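Stromal cell-derived factor 2-like protein (Arabidopsis thaliana, PDB 3MAL) takes part in protein quality control and the unfolded protein response of the endoplasmic reticulum, in a complex with ERDJ3B and BIP1 needed for EFR receptor accumulation. Local coordinates at residues Q89-H100 / E111-D122. Residues are numbered along the deposited sequence; the frame is centred on the assembly and turned at random.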
loop_
_atom_site.group_PDB
_atom_site.type_symbol
_atom_site.label_atom_id
_atom_site.label_comp_id
_atom_site.label_asym_id
_atom_site.label_seq_id
_atom_site.Cartn_x
_atom_site.Cartn_y
_atom_site.Cartn_z
ATOM N N GLN A 89 -6.751 -1.368 3.155
ATOM C CA GLN A 89 -7.299 -2.706 3.359
ATOM C C GLN A 89 -7.553 -3.330 1.997
ATOM O O GLN A 89 -8.225 -2.743 1.176
ATOM C CB GLN A 89 -8.590 -2.650 4.183
ATOM C CG GLN A 89 -9.091 -4.046 4.572
ATOM C CD GLN A 89 -10.375 -4.004 5.399
ATOM O OE1 GLN A 89 -11.214 -3.104 5.237
ATOM N NE2 GLN A 89 -10.541 -4.994 6.273
ATOM N N HIS A 90 -7.017 -4.526 1.780
ATOM C CA HIS A 90 -7.173 -5.271 0.538
ATOM C C HIS A 90 -8.641 -5.657 0.391
ATOM O O HIS A 90 -9.215 -6.285 1.288
ATOM C CB HIS A 90 -6.285 -6.530 0.582
ATOM C CG HIS A 90 -6.130 -7.219 -0.740
ATOM N ND1 HIS A 90 -6.501 -8.537 -0.937
ATOM C CD2 HIS A 90 -5.618 -6.792 -1.921
ATOM C CE1 HIS A 90 -6.236 -8.884 -2.185
ATOM N NE2 HIS A 90 -5.709 -7.842 -2.806
ATOM N N MET A 91 -9.252 -5.285 -0.731
ATOM C CA MET A 91 -10.688 -5.481 -0.890
ATOM C C MET A 91 -11.071 -6.954 -0.912
ATOM O O MET A 91 -12.075 -7.348 -0.312
ATOM C CB MET A 91 -11.207 -4.812 -2.156
ATOM C CG MET A 91 -11.523 -3.332 -2.030
ATOM S SD MET A 91 -12.433 -2.742 -3.495
ATOM C CE MET A 91 -14.076 -3.347 -3.196
ATOM N N LYS A 92 -10.275 -7.754 -1.598
ATOM C CA LYS A 92 -10.625 -9.150 -1.838
ATOM C C LYS A 92 -10.451 -10.033 -0.616
ATOM O O LYS A 92 -11.261 -10.933 -0.408
ATOM C CB LYS A 92 -9.823 -9.711 -3.034
ATOM C CG LYS A 92 -10.296 -9.186 -4.397
ATOM C CD LYS A 92 -11.535 -9.897 -4.866
ATOM C CE LYS A 92 -11.251 -11.352 -5.186
ATOM N NZ LYS A 92 -10.191 -11.461 -6.183
ATOM N N THR A 93 -9.418 -9.780 0.198
ATOM C CA THR A 93 -9.128 -10.623 1.372
ATOM C C THR A 93 -9.426 -9.961 2.718
ATOM O O THR A 93 -9.428 -10.640 3.745
ATOM C CB THR A 93 -7.652 -11.143 1.418
ATOM O OG1 THR A 93 -6.764 -10.035 1.585
ATOM C CG2 THR A 93 -7.276 -11.919 0.153
ATOM N N ARG A 94 -9.662 -8.650 2.729
ATOM C CA ARG A 94 -9.919 -7.926 3.972
ATOM C C ARG A 94 -8.705 -7.777 4.907
ATOM O O ARG A 94 -8.846 -7.289 6.037
ATOM C CB ARG A 94 -11.101 -8.576 4.723
ATOM C CG ARG A 94 -12.401 -8.343 4.046
ATOM C CD ARG A 94 -12.969 -7.115 4.731
ATOM N NE ARG A 94 -13.345 -6.110 3.782
ATOM C CZ ARG A 94 -13.746 -4.889 4.097
ATOM N NH1 ARG A 94 -13.808 -4.489 5.368
ATOM N NH2 ARG A 94 -14.072 -4.071 3.122
ATOM N N LYS A 95 -7.517 -8.172 4.448
ATOM C CA LYS A 95 -6.293 -8.016 5.260
ATOM C C LYS A 95 -5.671 -6.625 5.057
ATOM O O LYS A 95 -5.948 -5.960 4.051
ATOM C CB LYS A 95 -5.269 -9.147 4.989
ATOM C CG LYS A 95 -5.815 -10.586 5.235
ATOM C CD LYS A 95 -4.645 -11.526 5.613
ATOM C CE LYS A 95 -5.080 -12.946 6.042
ATOM N NZ LYS A 95 -6.315 -12.954 6.875
ATOM N N TRP A 96 -4.860 -6.186 6.022
ATOM C CA TRP A 96 -4.320 -4.807 6.051
ATOM C C TRP A 96 -2.899 -4.780 5.512
ATOM O O TRP A 96 -2.103 -5.639 5.870
ATOM C CB TRP A 96 -4.310 -4.269 7.497
ATOM C CG TRP A 96 -5.651 -4.349 8.128
ATOM C CD1 TRP A 96 -6.156 -5.371 8.889
ATOM C CD2 TRP A 96 -6.687 -3.385 8.002
ATOM N NE1 TRP A 96 -7.459 -5.088 9.249
ATOM C CE2 TRP A 96 -7.806 -3.875 8.710
ATOM C CE3 TRP A 96 -6.784 -2.149 7.351
ATOM C CZ2 TRP A 96 -9.005 -3.164 8.791
ATOM C CZ3 TRP A 96 -7.963 -1.434 7.454
ATOM C CH2 TRP A 96 -9.064 -1.948 8.154
ATOM N N LEU A 97 -2.581 -3.807 4.651
ATOM C CA LEU A 97 -1.181 -3.573 4.246
ATOM C C LEU A 97 -0.308 -3.381 5.511
ATOM O O LEU A 97 -0.622 -2.550 6.363
ATOM C CB LEU A 97 -1.077 -2.329 3.345
ATOM C CG LEU A 97 0.308 -2.160 2.696
ATOM C CD1 LEU A 97 0.606 -3.349 1.749
ATOM C CD2 LEU A 97 0.464 -0.776 1.997
ATOM N N HIS A 98 0.774 -4.142 5.624
ATOM C CA HIS A 98 1.465 -4.334 6.925
ATOM C C HIS A 98 2.980 -4.402 6.721
ATOM O O HIS A 98 3.469 -4.870 5.685
ATOM C CB HIS A 98 0.977 -5.656 7.552
ATOM C CG HIS A 98 1.362 -5.880 8.993
ATOM N ND1 HIS A 98 0.631 -5.379 10.054
ATOM C CD2 HIS A 98 2.340 -6.645 9.543
ATOM C CE1 HIS A 98 1.168 -5.793 11.192
ATOM N NE2 HIS A 98 2.204 -6.561 10.909
ATOM N N SER A 99 3.715 -3.956 7.711
ATOM C CA SER A 99 5.183 -4.156 7.777
ATOM C C SER A 99 5.671 -4.418 9.228
ATOM O O SER A 99 4.901 -4.426 10.125
ATOM C CB SER A 99 6.081 -3.193 6.968
ATOM O OG SER A 99 7.412 -3.588 6.775
ATOM N N HIS A 100 6.961 -4.727 9.344
ATOM C CA HIS A 100 7.592 -5.249 10.509
ATOM C C HIS A 100 9.049 -5.658 10.188
ATOM O O HIS A 100 9.514 -5.514 9.109
ATOM C CB HIS A 100 6.784 -6.396 11.077
ATOM C CG HIS A 100 6.301 -7.412 10.084
ATOM N ND1 HIS A 100 6.756 -7.510 8.792
ATOM C CD2 HIS A 100 5.371 -8.379 10.218
ATOM C CE1 HIS A 100 6.165 -8.518 8.191
ATOM N NE2 HIS A 100 5.315 -9.061 9.031
ATOM N N GLU A 111 10.091 -6.842 5.083
ATOM C CA GLU A 111 8.922 -7.508 4.517
ATOM C C GLU A 111 7.659 -6.634 4.561
ATOM O O GLU A 111 7.298 -6.036 5.605
ATOM C CB GLU A 111 8.640 -8.803 5.248
ATOM C CG GLU A 111 7.686 -9.740 4.517
ATOM C CD GLU A 111 7.165 -10.805 5.446
ATOM O OE1 GLU A 111 6.184 -10.532 6.175
ATOM O OE2 GLU A 111 7.762 -11.894 5.464
ATOM N N VAL A 112 6.975 -6.602 3.424
ATOM C CA VAL A 112 5.651 -6.019 3.344
ATOM C C VAL A 112 4.614 -7.117 3.138
ATOM O O VAL A 112 4.682 -7.865 2.144
ATOM C CB VAL A 112 5.582 -4.928 2.216
ATOM C CG1 VAL A 112 4.171 -4.392 2.075
ATOM C CG2 VAL A 112 6.502 -3.778 2.571
ATOM N N SER A 113 3.671 -7.216 4.085
ATOM C CA SER A 113 2.668 -8.284 4.067
ATOM C C SER A 113 1.235 -7.767 4.155
ATOM O O SER A 113 0.980 -6.545 4.238
ATOM C CB SER A 113 2.915 -9.278 5.228
ATOM O OG SER A 113 2.641 -8.677 6.493
ATOM N N CYS A 114 0.297 -8.710 4.105
ATOM C CA CYS A 114 -1.100 -8.445 4.434
ATOM C C CYS A 114 -1.435 -9.161 5.750
ATOM O O CYS A 114 -1.225 -10.375 5.879
ATOM C CB CYS A 114 -2.044 -8.881 3.289
ATOM S SG CYS A 114 -2.610 -7.453 2.285
ATOM N N PHE A 115 -1.958 -8.402 6.716
ATOM C CA PHE A 115 -2.109 -8.866 8.098
ATOM C C PHE A 115 -3.557 -8.792 8.577
ATOM O O PHE A 115 -4.313 -7.897 8.194
ATOM C CB PHE A 115 -1.221 -8.002 9.013
ATOM C CG PHE A 115 -1.451 -8.190 10.496
ATOM C CD1 PHE A 115 -2.345 -7.372 11.194
ATOM C CD2 PHE A 115 -0.737 -9.162 11.209
ATOM C CE1 PHE A 115 -2.563 -7.544 12.555
ATOM C CE2 PHE A 115 -0.930 -9.324 12.577
ATOM C CZ PHE A 115 -1.835 -8.515 13.253
ATOM N N GLY A 116 -3.914 -9.709 9.467
ATOM C CA GLY A 116 -5.163 -9.593 10.201
ATOM C C GLY A 116 -6.415 -9.721 9.367
ATOM O O GLY A 116 -6.454 -10.444 8.378
ATOM N N ASP A 117 -7.452 -9.017 9.779
ATOM C CA ASP A 117 -8.712 -9.074 9.081
ATOM C C ASP A 117 -9.608 -8.034 9.701
ATOM O O ASP A 117 -9.143 -7.152 10.385
ATOM C CB ASP A 117 -9.345 -10.461 9.218
ATOM C CG ASP A 117 -9.612 -10.847 10.675
ATOM O OD1 ASP A 117 -9.957 -9.992 11.506
ATOM O OD2 ASP A 117 -9.454 -12.024 11.009
ATOM N N ASP A 118 -10.905 -8.120 9.486
ATOM C CA ASP A 118 -11.759 -7.080 10.044
ATOM C C ASP A 118 -11.864 -7.003 11.554
ATOM O O ASP A 118 -12.363 -6.021 12.077
ATOM C CB ASP A 118 -13.145 -7.150 9.464
ATOM C CG ASP A 118 -13.211 -6.515 8.134
ATOM O OD1 ASP A 118 -13.357 -7.264 7.167
ATOM O OD2 ASP A 118 -13.070 -5.284 8.046
ATOM N N THR A 119 -11.393 -8.019 12.250
ATOM C CA THR A 119 -11.419 -8.049 13.714
ATOM C C THR A 119 -10.028 -7.861 14.311
ATOM O O THR A 119 -9.857 -7.847 15.539
ATOM C CB THR A 119 -11.978 -9.396 14.215
ATOM O OG1 THR A 119 -11.071 -10.453 13.847
ATOM C CG2 THR A 119 -13.346 -9.646 13.605
ATOM N N ASN A 120 -9.030 -7.728 13.439
ATOM C CA ASN A 120 -7.647 -7.753 13.851
ATOM C C ASN A 120 -6.808 -6.772 13.023
ATOM O O ASN A 120 -6.483 -7.029 11.865
ATOM C CB ASN A 120 -7.104 -9.189 13.743
ATOM C CG ASN A 120 -5.748 -9.364 14.409
ATOM O OD1 ASN A 120 -5.366 -8.580 15.297
ATOM N ND2 ASN A 120 -4.998 -10.399 13.981
ATOM N N SER A 121 -6.491 -5.635 13.631
ATOM C CA SER A 121 -5.593 -4.648 13.047
ATOM C C SER A 121 -4.705 -4.163 14.180
ATOM O O SER A 121 -5.144 -4.118 15.342
ATOM C CB SER A 121 -6.404 -3.480 12.444
ATOM O OG SER A 121 -5.574 -2.482 11.860
ATOM N N ASP A 122 -3.453 -3.837 13.874
ATOM C CA ASP A 122 -2.577 -3.190 14.860
ATOM C C ASP A 122 -1.770 -2.041 14.255
ATOM O O ASP A 122 -1.936 -1.738 13.070
ATOM C CB ASP A 122 -1.704 -4.200 15.626
ATOM C CG ASP A 122 -0.671 -4.890 14.769
ATOM O OD1 ASP A 122 -0.135 -4.291 13.810
ATOM O OD2 ASP A 122 -0.355 -6.054 15.085
HETATM O O HOH W 1 2.185 -7.166 14.131
#
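Trp-96 NE1 donates to Asp-117 O at 2.9 Å. The oxygen lies near the ring plane, but the N-H reaches it from above the carbonyl plane. Asn-120 N binds the same oxygen from the opposite face, closing a type I turn from Asp-117 to Asn-120. Ser-121 CB lies over one face of the indole in a CH-pi contact. Gln-89 NE2 lies over the opposite face, toward its rim. This NE2 gives one hydrogen to Arg-94 O and one to Asp-118 OD2 (3.1 Å, nearly straight at 175°), while OE1 is taken by Lys-67. Asp-118 OD2 also receives Arg-94 NH1 on its syn lone pair, in a salt bridge of 2.9 Å with the guanidinium and carboxylate planes nearly coplanar. Lys-95 NZ donates to Gly-116 O at 2.9 Å.

Strands 96-100 and 110-115 form an antiparallel hairpin of the beta-trefoil, within the second MIR repeat. Trp-96 and Phe-115 are a hydrogen-bonded pair, bonded both ways. Ser-113 N binds His-98 O, and the return bond is weak. The His-98 ring stacks offset on Phe-115, planes 14° apart; chi1 of -168° sets CG opposite the backbone N and brings the ring against Phe-115 CB. Its ND1 is bound to Asp-125; NE2 makes a weak 3.3 Å bond to a water that donates to Asp-122 OD2. Further along, Ser-99 OG donates to Glu-111 O at 2.7 Å.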